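Local coordinates for protein ParA (Salmonella enterica subsp. enterica serovar Newport str. SL317, PDB 3EZF) that probably acts as the P-loop ATPase of a plasmid partition system and, through a winged helix-turn-helix domain, as a transcriptional regulator whose activity responds to ADP, at residues Lys51-Leu55 / Gln140-Arg144; Gln62-Met67 / Asp94-Arg99; Asn231-Arg237 / Glu304-Arg309. All blocks are in the same frame, centred on the assembly; numbering follows the deposited sequence.

Contact 1: residues Lys51-Leu55 / Gln140-Arg144; sequences KLPKL and QDLLR. With SO4 (sulfate ion), chain D.
Pro53 lays its ring against the side chain of Asp141, CG coming to 3.2 Å from Asp141 CB and also meeting CA, and the two side chains cross at about a right angle. The contact is therefore made mainly by the methylene of the aspartate, while its carboxylate reaches OD2 back to His139 in a weak hydrogen bond. Pro53 is second in a type II beta turn from Leu52 to Leu55 that presents the ring to Asp141. Beside it Leu52 fits between two partners: CD1 lies 3.7 Å from Gln140 OE1, and CD2 is 4.1 Å from Leu143 CD1. No hydrogen bond spans the two segments. At the outer rim Lys54, bent at every torsion after chi1, gives a hydrogen bond from NZ to O1 of a sulfate ion at 2.7 Å. Arg144 CG stands between its own N and carbonyl carbon (chi1 49°), and the guanidinium ends with NH1 4.2 Å from Lys54 NZ; sulfate O3 lies near the guanidinium plane, at its edge. The anion, probably from the crystallisation liquor, is bonded to Lys54 and only near Arg144, and probably eases the proximity of the two charges. The turn between helices 46-50 and 57-69 of the winged domain meets the loop between helix 129-138 and strand 149-153 of the ATPase domain, with helix 89-98 packed against both, and helix 378-400 and strand 43-44 touching the ATPase loop.

Contact 2: residues Gln62-Met67 / Asp94-Arg99; sequences QAIKEM and DIYAHR. With SO4 (sulfate ion), chain H.
Within the winged helix-turn-helix domain, helix 57-69, probably the second helix of the helix-turn-helix unit, crosses helix 89-98 where Ala63 meets Ile95. The short axes are 10.0 Å apart and nearly perpendicular, at 84°. Small and branched side chains fill the crossing: Ala63 CB rests 3.8 Å from Ile95 CG2, and the other branch of Ile95 ends in CD1, which meets CG1 of Ile64. Met67 is the long partner. Its SD lies 3.9 Å from Ile95 CG1, and the terminal bend at SD (chi3 91°) carries CE over to Asp94, next to its carbonyl O and CB. Met67 and His98 run past each other in opposite directions, CG of the methionine being 3.4 Å from ND1, while SD stands oblique to the imidazole. His98 projects with CG anti to the backbone N, which extends the ring across helix 57-69 until CE1 comes beside Glu66. The Glu66 carboxylate is turned 68° from the ring and makes no hydrogen bond with it; OE1 instead accepts from Gln62 NE2, above the carboxylate plane. At the other end of the crossing Arg99 gives NH1 and NH2 to the same sulfate oxygen, O3, at 3.0 and 3.1 Å. Arg58 also bonds that ion and binds Gln62 OE1. An apolar crossing thus grades into a charged rim, where Glu66 could favour a protonated His98 and two arginines gather one anion, probably from the crystallisation liquor, as a DNA-binding domain might do with phosphate.

Contact 3: residues Asn231-Arg237 / Glu304-Arg309; sequences NQYEILR and EGVEPR. Unlike the reference sequence in segment 231-237: Asn231 (reference Lys), Gln232 (reference Pro), Tyr233 (reference Ser), Ile235 (reference Val).
Glu304 can be followed atom by atom across Tyr233 to Gln232. Its CB lies 3.7 Å from Tyr233 CD1, and CG comes nearer still to that same carbon, at 3.5 Å. A bend at chi2 (80°) then swings CD past Tyr233 CE1, with the carboxylate turned 59° from the ring, and OE1 finishes beside the amide end of Gln232. CG of Gln232 sits 3.5 Å above the centre of the tyrosine ring. Val306 CG1 packs 3.9 Å from Tyr233 CB, and Glu234 passes alongside the valine; the carboxylates of Glu234 and Glu307 come close, like charges without a bond. The guanidinium groups of Arg237 and Arg309 each lie over a face of the other, inclined by 42° and displaced toward the rim, Arg237 CZ being 3.6 Å above the Arg309 plane. Each has its own counter-ion, Asp242 for Arg237 and Asp271 for Arg309, which probably makes this proximity tolerable. Gly305, at positive phi, closes helix 294-303 in a Schellman motif, a common helix ending. The loop onward to edge strand 312-317 is a helix-to-strand connection of the parallel sheet, ordered 3-2-4-1-5-6, of the P-loop ATPase fold; here it meets the loop before helix 235-241.

The three contacts work at different levels of the architecture. Contact 2 joins two helices inside the winged domain and has an apolar middle; contact 1 joins that domain to the ATPase domain through loops. Both are partly buried, whereas contact 3 lies at the surface, inside the ATPase domain alone. Contacts 1 and 2 are neighbours, their centres 13 Å apart, and are bridged by Tyr96 of helix 89-98, whose OH hydrogen-bonds Pro53 O. Contact 3 is about 39 Å from contact 1, centre to centre. Basic groups recur throughout: in contacts 1 and 2 they sit at a sulfate, whereas in contact 3 protein aspartates compensate paired arginines.

Contact 1: residues Lys51-Leu55 / Gln140-Arg144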
loop_
_atom_site.group_PDB
_atom_site.type_symbol
_atom_site.label_atom_id
_atom_site.label_comp_id
_atom_site.label_asym_id
_atom_site.label_seq_id
_atom_site.Cartn_x
_atom_site.Cartn_y
_atom_site.Cartn_z
ATOM N N LYS A 51 33.105 16.334 -20.134
ATOM C CA LYS A 51 31.889 17.131 -20.154
ATOM C C LYS A 51 31.319 17.345 -18.754
ATOM O O LYS A 51 30.332 18.058 -18.590
ATOM C CB LYS A 51 30.825 16.479 -21.024
ATOM C CG LYS A 51 31.272 16.215 -22.442
ATOM C CD LYS A 51 30.094 15.927 -23.367
ATOM C CE LYS A 51 29.843 17.117 -24.289
ATOM N NZ LYS A 51 28.810 16.843 -25.330
ATOM N N LEU A 52 31.924 16.734 -17.742
ATOM C CA LEU A 52 31.443 16.885 -16.373
ATOM C C LEU A 52 31.924 18.185 -15.730
ATOM O O LEU A 52 32.955 18.727 -16.106
ATOM C CB LEU A 52 31.886 15.685 -15.532
ATOM C CG LEU A 52 30.840 14.591 -15.277
ATOM C CD1 LEU A 52 29.944 14.397 -16.493
ATOM C CD2 LEU A 52 31.554 13.290 -14.896
ATOM N N PRO A 53 31.174 18.696 -14.744
ATOM C CA PRO A 53 31.502 19.933 -14.036
ATOM C C PRO A 53 32.951 20.040 -13.587
ATOM O O PRO A 53 33.564 19.058 -13.204
ATOM C CB PRO A 53 30.544 19.912 -12.843
ATOM C CG PRO A 53 29.363 19.241 -13.395
ATOM C CD PRO A 53 29.963 18.088 -14.167
ATOM N N LYS A 54 33.478 21.254 -13.627
ATOM C CA LYS A 54 34.840 21.538 -13.210
ATOM C C LYS A 54 35.903 20.682 -13.894
ATOM O O LYS A 54 37.008 20.532 -13.368
ATOM C CB LYS A 54 34.943 21.377 -11.693
ATOM C CG LYS A 54 33.783 22.008 -10.945
ATOM C CD LYS A 54 33.620 23.493 -11.287
ATOM C CE LYS A 54 34.444 24.398 -10.388
ATOM N NZ LYS A 54 33.874 24.476 -9.003
ATOM N N LEU A 55 35.582 20.133 -15.062
ATOM C CA LEU A 55 36.533 19.286 -15.782
ATOM C C LEU A 55 36.536 19.584 -17.281
ATOM O O LEU A 55 35.603 20.191 -17.813
ATOM C CB LEU A 55 36.208 17.799 -15.565
ATOM C CG LEU A 55 36.107 17.247 -14.133
ATOM C CD1 LEU A 55 35.782 15.781 -14.208
ATOM C CD2 LEU A 55 37.383 17.465 -13.349
ATOM N N GLN A 140 25.108 13.179 -12.921
ATOM C CA GLN A 140 26.170 13.746 -13.746
ATOM C C GLN A 140 27.005 14.770 -12.981
ATOM O O GLN A 140 28.192 14.556 -12.728
ATOM C CB GLN A 140 25.557 14.430 -14.973
ATOM C CG GLN A 140 24.925 13.488 -15.979
ATOM C CD GLN A 140 25.955 12.902 -16.922
ATOM O OE1 GLN A 140 26.939 12.310 -16.487
ATOM N NE2 GLN A 140 25.736 13.067 -18.220
ATOM N N ASP A 141 26.367 15.884 -12.622
ATOM C CA ASP A 141 27.041 16.959 -11.914
ATOM C C ASP A 141 26.987 16.833 -10.416
ATOM O O ASP A 141 27.053 17.850 -9.720
ATOM C CB ASP A 141 26.455 18.324 -12.273
ATOM C CG ASP A 141 25.442 18.252 -13.367
ATOM O OD1 ASP A 141 25.761 17.642 -14.413
ATOM O OD2 ASP A 141 24.341 18.821 -13.174
ATOM N N LEU A 142 26.861 15.612 -9.910
ATOM C CA LEU A 142 26.805 15.429 -8.473
ATOM C C LEU A 142 27.856 14.454 -8.022
ATOM O O LEU A 142 28.113 14.349 -6.829
ATOM C CB LEU A 142 25.420 14.950 -8.043
ATOM C CG LEU A 142 24.369 15.964 -7.555
ATOM C CD1 LEU A 142 24.268 17.162 -8.469
ATOM C CD2 LEU A 142 23.017 15.263 -7.461
ATOM N N LEU A 143 28.467 13.751 -8.978
ATOM C CA LEU A 143 29.521 12.774 -8.677
ATOM C C LEU A 143 30.666 13.404 -7.888
ATOM O O LEU A 143 31.296 12.756 -7.057
ATOM C CB LEU A 143 30.079 12.152 -9.962
ATOM C CG LEU A 143 29.178 11.313 -10.879
ATOM C CD1 LEU A 143 30.009 10.785 -12.037
ATOM C CD2 LEU A 143 28.585 10.150 -10.138
ATOM N N ARG A 144 30.930 14.671 -8.151
ATOM C CA ARG A 144 31.982 15.402 -7.454
ATOM C C ARG A 144 31.711 15.477 -5.960
ATOM O O ARG A 144 32.569 15.910 -5.190
ATOM C CB ARG A 144 32.047 16.825 -7.991
ATOM C CG ARG A 144 30.676 17.474 -8.045
ATOM C CD ARG A 144 30.782 18.971 -8.136
ATOM N NE ARG A 144 31.433 19.506 -6.946
ATOM C CZ ARG A 144 31.576 20.799 -6.704
ATOM N NH1 ARG A 144 31.107 21.679 -7.589
ATOM N NH2 ARG A 144 32.182 21.196 -5.586
HETATM S S SO4 D . 30.521 25.968 -9.147
HETATM O O1 SO4 D . 31.762 26.094 -8.353
HETATM O O2 SO4 D . 29.411 25.601 -8.249
HETATM O O3 SO4 D . 30.695 24.924 -10.174
HETATM O O4 SO4 D . 30.216 27.251 -9.814
#

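Contact 2: residues Gln62-Met67 / Asp94-Arg99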
loop_
_atom_site.group_PDB
_atom_site.type_symbol
_atom_site.label_atom_id
_atom_site.label_comp_id
_atom_site.label_asym_id
_atom_site.label_seq_id
_atom_site.Cartn_x
_atom_site.Cartn_y
_atom_site.Cartn_z
ATOM N N GLN A 62 45.165 14.881 -18.028
ATOM C CA GLN A 62 46.264 15.218 -17.144
ATOM C C GLN A 62 46.084 14.498 -15.825
ATOM O O GLN A 62 47.044 14.029 -15.231
ATOM C CB GLN A 62 46.293 16.721 -16.914
ATOM C CG GLN A 62 47.513 17.224 -16.188
ATOM C CD GLN A 62 47.371 18.686 -15.805
ATOM O OE1 GLN A 62 47.117 19.542 -16.658
ATOM N NE2 GLN A 62 47.530 18.982 -14.517
ATOM N N ALA A 63 44.845 14.420 -15.361
ATOM C CA ALA A 63 44.539 13.727 -14.109
ATOM C C ALA A 63 44.923 12.256 -14.256
ATOM O O ALA A 63 45.618 11.704 -13.404
ATOM C CB ALA A 63 43.055 13.840 -13.794
ATOM N N ILE A 64 44.472 11.626 -15.341
ATOM C CA ILE A 64 44.779 10.224 -15.583
ATOM C C ILE A 64 46.279 9.991 -15.695
ATOM O O ILE A 64 46.814 9.104 -15.040
ATOM C CB ILE A 64 44.061 9.704 -16.847
ATOM C CG1 ILE A 64 42.564 9.576 -16.548
ATOM C CG2 ILE A 64 44.639 8.373 -17.276
ATOM C CD1 ILE A 64 41.758 8.934 -17.626
ATOM N N LYS A 65 46.956 10.792 -16.512
ATOM C CA LYS A 65 48.407 10.676 -16.682
ATOM C C LYS A 65 49.071 10.736 -15.306
ATOM O O LYS A 65 49.761 9.809 -14.885
ATOM C CB LYS A 65 48.928 11.825 -17.561
ATOM C CG LYS A 65 50.453 11.943 -17.614
ATOM C CD LYS A 65 50.929 13.339 -18.047
ATOM C CE LYS A 65 51.035 13.519 -19.559
ATOM N NZ LYS A 65 49.778 13.972 -20.215
ATOM N N GLU A 66 48.847 11.835 -14.605
ATOM C CA GLU A 66 49.427 12.009 -13.289
ATOM C C GLU A 66 49.122 10.841 -12.358
ATOM O O GLU A 66 50.029 10.301 -11.735
ATOM C CB GLU A 66 48.929 13.314 -12.654
ATOM C CG GLU A 66 49.353 14.577 -13.388
ATOM C CD GLU A 66 49.047 15.852 -12.611
ATOM O OE1 GLU A 66 49.542 16.929 -13.032
ATOM O OE2 GLU A 66 48.317 15.782 -11.585
ATOM N N MET A 67 47.850 10.450 -12.273
ATOM C CA MET A 67 47.415 9.360 -11.393
ATOM C C MET A 67 48.024 8.001 -11.690
ATOM O O MET A 67 48.280 7.224 -10.770
ATOM C CB MET A 67 45.888 9.237 -11.415
ATOM C CG MET A 67 45.167 10.206 -10.490
ATOM S SD MET A 67 43.408 10.332 -10.878
ATOM C CE MET A 67 42.689 9.063 -9.841
ATOM N N ASP A 94 37.494 9.637 -7.956
ATOM C CA ASP A 94 38.896 9.702 -7.589
ATOM C C ASP A 94 39.654 10.772 -8.384
ATOM O O ASP A 94 40.651 11.318 -7.900
ATOM C CB ASP A 94 39.556 8.329 -7.752
ATOM C CG ASP A 94 39.157 7.357 -6.651
ATOM O OD1 ASP A 94 38.905 7.796 -5.505
ATOM O OD2 ASP A 94 39.112 6.147 -6.926
ATOM N N ILE A 95 39.187 11.076 -9.595
ATOM C CA ILE A 95 39.829 12.103 -10.409
ATOM C C ILE A 95 39.478 13.441 -9.787
ATOM O O ILE A 95 40.314 14.343 -9.740
ATOM C CB ILE A 95 39.331 12.091 -11.877
ATOM C CG1 ILE A 95 40.071 11.017 -12.680
ATOM C CG2 ILE A 95 39.535 13.468 -12.509
ATOM C CD1 ILE A 95 39.573 10.852 -14.075
ATOM N N TYR A 96 38.237 13.565 -9.317
ATOM C CA TYR A 96 37.769 14.799 -8.681
ATOM C C TYR A 96 38.525 14.964 -7.373
ATOM O O TYR A 96 38.758 16.088 -6.902
ATOM C CB TYR A 96 36.271 14.736 -8.367
ATOM C CG TYR A 96 35.344 15.165 -9.474
ATOM C CD1 TYR A 96 34.482 14.257 -10.076
ATOM C CD2 TYR A 96 35.289 16.496 -9.883
ATOM C CE1 TYR A 96 33.592 14.665 -11.061
ATOM C CE2 TYR A 96 34.398 16.922 -10.874
ATOM C CZ TYR A 96 33.550 16.003 -11.457
ATOM O OH TYR A 96 32.670 16.397 -12.448
ATOM N N ALA A 97 38.900 13.835 -6.777
ATOM C CA ALA A 97 39.616 13.866 -5.509
ATOM C C ALA A 97 41.064 14.260 -5.767
ATOM O O ALA A 97 41.663 15.033 -5.010
ATOM C CB ALA A 97 39.544 12.509 -4.827
ATOM N N HIS A 98 41.628 13.732 -6.844
ATOM C CA HIS A 98 42.994 14.060 -7.190
ATOM C C HIS A 98 43.052 15.554 -7.511
ATOM O O HIS A 98 43.999 16.240 -7.152
ATOM C CB HIS A 98 43.419 13.240 -8.391
ATOM C CG HIS A 98 44.802 13.537 -8.854
ATOM N ND1 HIS A 98 45.146 13.554 -10.190
ATOM C CD2 HIS A 98 45.925 13.856 -8.173
ATOM C CE1 HIS A 98 46.419 13.879 -10.307
ATOM N NE2 HIS A 98 46.915 14.068 -9.101
ATOM N N ARG A 99 42.016 16.054 -8.175
ATOM C CA ARG A 99 41.922 17.466 -8.540
ATOM C C ARG A 99 41.607 18.311 -7.308
ATOM O O ARG A 99 41.266 19.496 -7.411
ATOM C CB ARG A 99 40.819 17.648 -9.587
ATOM C CG ARG A 99 41.297 18.243 -10.891
ATOM C CD ARG A 99 42.600 17.582 -11.318
ATOM N NE ARG A 99 43.203 18.198 -12.497
ATOM C CZ ARG A 99 43.327 19.507 -12.684
ATOM N NH1 ARG A 99 42.885 20.366 -11.773
ATOM N NH2 ARG A 99 43.903 19.960 -13.791
HETATM S S SO4 H . 44.751 23.906 -13.403
HETATM O O1 SO4 H . 45.984 23.150 -13.704
HETATM O O2 SO4 H . 44.975 24.768 -12.225
HETATM O O3 SO4 H . 43.657 22.956 -13.121
HETATM O O4 SO4 H . 44.381 24.749 -14.555
#

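Contact 3: residues Asn231-Arg237 / Glu304-Arg309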
loop_
_atom_site.group_PDB
_atom_site.type_symbol
_atom_site.label_atom_id
_atom_site.label_comp_id
_atom_site.label_asym_id
_atom_site.label_seq_id
_atom_site.Cartn_x
_atom_site.Cartn_y
_atom_site.Cartn_z
ATOM N N ASN A 231 12.696 7.237 25.805
ATOM C CA ASN A 231 11.573 7.960 25.214
ATOM C C ASN A 231 11.205 7.276 23.906
ATOM O O ASN A 231 11.988 7.269 22.966
ATOM C CB ASN A 231 11.968 9.407 24.940
ATOM C CG ASN A 231 10.834 10.212 24.352
ATOM O OD1 ASN A 231 10.502 11.290 24.845
ATOM N ND2 ASN A 231 10.226 9.693 23.289
ATOM N N GLN A 232 10.004 6.725 23.836
ATOM C CA GLN A 232 9.579 5.998 22.649
ATOM C C GLN A 232 9.680 6.724 21.329
ATOM O O GLN A 232 9.668 6.086 20.288
ATOM C CB GLN A 232 8.142 5.510 22.809
ATOM C CG GLN A 232 7.137 6.628 22.899
ATOM C CD GLN A 232 5.737 6.123 23.045
ATOM O OE1 GLN A 232 4.894 6.807 23.619
ATOM N NE2 GLN A 232 5.468 4.922 22.520
ATOM N N TYR A 233 9.772 8.047 21.355
ATOM C CA TYR A 233 9.830 8.800 20.103
ATOM C C TYR A 233 11.194 9.395 19.771
ATOM O O TYR A 233 11.316 10.212 18.866
ATOM C CB TYR A 233 8.748 9.901 20.105
ATOM C CG TYR A 233 7.333 9.356 20.238
ATOM C CD1 TYR A 233 6.410 9.949 21.104
ATOM C CD2 TYR A 233 6.924 8.231 19.509
ATOM C CE1 TYR A 233 5.121 9.437 21.239
ATOM C CE2 TYR A 233 5.634 7.713 19.636
ATOM C CZ TYR A 233 4.737 8.319 20.503
ATOM O OH TYR A 233 3.464 7.802 20.635
ATOM N N GLU A 234 12.225 8.978 20.496
ATOM C CA GLU A 234 13.568 9.475 20.246
ATOM C C GLU A 234 14.511 8.319 19.970
ATOM O O GLU A 234 15.713 8.529 19.803
ATOM C CB GLU A 234 14.098 10.261 21.444
ATOM C CG GLU A 234 13.255 11.452 21.856
ATOM C CD GLU A 234 13.890 12.274 22.987
ATOM O OE1 GLU A 234 14.809 11.766 23.664
ATOM O OE2 GLU A 234 13.465 13.431 23.211
ATOM N N ILE A 235 13.977 7.099 19.925
ATOM C CA ILE A 235 14.809 5.924 19.677
ATOM C C ILE A 235 15.523 5.978 18.330
ATOM O O ILE A 235 16.719 5.735 18.261
ATOM C CB ILE A 235 14.003 4.610 19.718
ATOM C CG1 ILE A 235 13.059 4.582 20.923
ATOM C CG2 ILE A 235 14.970 3.442 19.793
ATOM C CD1 ILE A 235 13.749 4.815 22.250
ATOM N N LEU A 236 14.787 6.298 17.267
ATOM C CA LEU A 236 15.364 6.373 15.918
ATOM C C LEU A 236 16.612 7.261 15.863
ATOM O O LEU A 236 17.595 6.892 15.253
ATOM C CB LEU A 236 14.321 6.896 14.903
ATOM C CG LEU A 236 14.449 6.547 13.407
ATOM C CD1 LEU A 236 13.696 7.582 12.603
ATOM C CD2 LEU A 236 15.879 6.517 12.954
ATOM N N ARG A 237 16.573 8.427 16.500
ATOM C CA ARG A 237 17.715 9.333 16.475
ATOM C C ARG A 237 18.853 8.824 17.339
ATOM O O ARG A 237 20.014 9.021 17.015
ATOM C CB ARG A 237 17.319 10.735 16.971
ATOM C CG ARG A 237 17.612 11.911 16.008
ATOM C CD ARG A 237 19.091 12.251 15.751
ATOM N NE ARG A 237 19.195 13.064 14.526
ATOM C CZ ARG A 237 20.285 13.703 14.087
ATOM N NH1 ARG A 237 21.430 13.662 14.760
ATOM N NH2 ARG A 237 20.229 14.389 12.953
ATOM N N GLU A 304 5.461 14.279 24.853
ATOM C CA GLU A 304 6.309 13.171 25.248
ATOM C C GLU A 304 7.693 13.702 25.624
ATOM O O GLU A 304 8.609 12.926 25.927
ATOM C CB GLU A 304 6.417 12.165 24.101
ATOM C CG GLU A 304 6.741 10.741 24.542
ATOM C CD GLU A 304 5.518 9.988 25.055
ATOM O OE1 GLU A 304 5.679 8.813 25.475
ATOM O OE2 GLU A 304 4.403 10.572 25.026
ATOM N N GLY A 305 7.839 15.026 25.595
ATOM C CA GLY A 305 9.108 15.637 25.945
ATOM C C GLY A 305 10.162 15.688 24.851
ATOM O O GLY A 305 11.288 16.125 25.090
ATOM N N VAL A 306 9.827 15.223 23.653
ATOM C CA VAL A 306 10.792 15.284 22.566
ATOM C C VAL A 306 10.621 16.623 21.863
ATOM O O VAL A 306 9.568 17.252 21.946
ATOM C CB VAL A 306 10.629 14.106 21.564
ATOM C CG1 VAL A 306 9.403 13.303 21.916
ATOM C CG2 VAL A 306 10.556 14.617 20.137
ATOM N N GLU A 307 11.670 17.046 21.176
ATOM C CA GLU A 307 11.696 18.315 20.473
ATOM C C GLU A 307 12.050 18.123 19.003
ATOM O O GLU A 307 13.216 18.164 18.629
ATOM C CB GLU A 307 12.728 19.222 21.139
ATOM C CG GLU A 307 14.066 18.519 21.428
ATOM C CD GLU A 307 13.926 17.343 22.401
ATOM O OE1 GLU A 307 13.427 17.568 23.526
ATOM O OE2 GLU A 307 14.311 16.202 22.044
ATOM N N PRO A 308 11.044 17.939 18.145
ATOM C CA PRO A 308 11.342 17.749 16.724
ATOM C C PRO A 308 12.454 18.649 16.182
ATOM O O PRO A 308 12.613 19.791 16.614
ATOM C CB PRO A 308 9.989 17.991 16.044
ATOM C CG PRO A 308 9.253 18.850 17.014
ATOM C CD PRO A 308 9.619 18.240 18.343
ATOM N N ARG A 309 13.226 18.094 15.250
ATOM C CA ARG A 309 14.333 18.785 14.600
ATOM C C ARG A 309 13.861 19.370 13.279
ATOM O O ARG A 309 14.558 20.168 12.667
ATOM C CB ARG A 309 15.462 17.805 14.293
ATOM C CG ARG A 309 16.033 17.060 15.490
ATOM C CD ARG A 309 16.986 15.951 15.038
ATOM N NE ARG A 309 17.893 16.388 13.967
ATOM C CZ ARG A 309 18.956 17.169 14.145
ATOM N NH1 ARG A 309 19.255 17.604 15.358
ATOM N NH2 ARG A 309 19.712 17.517 13.113
#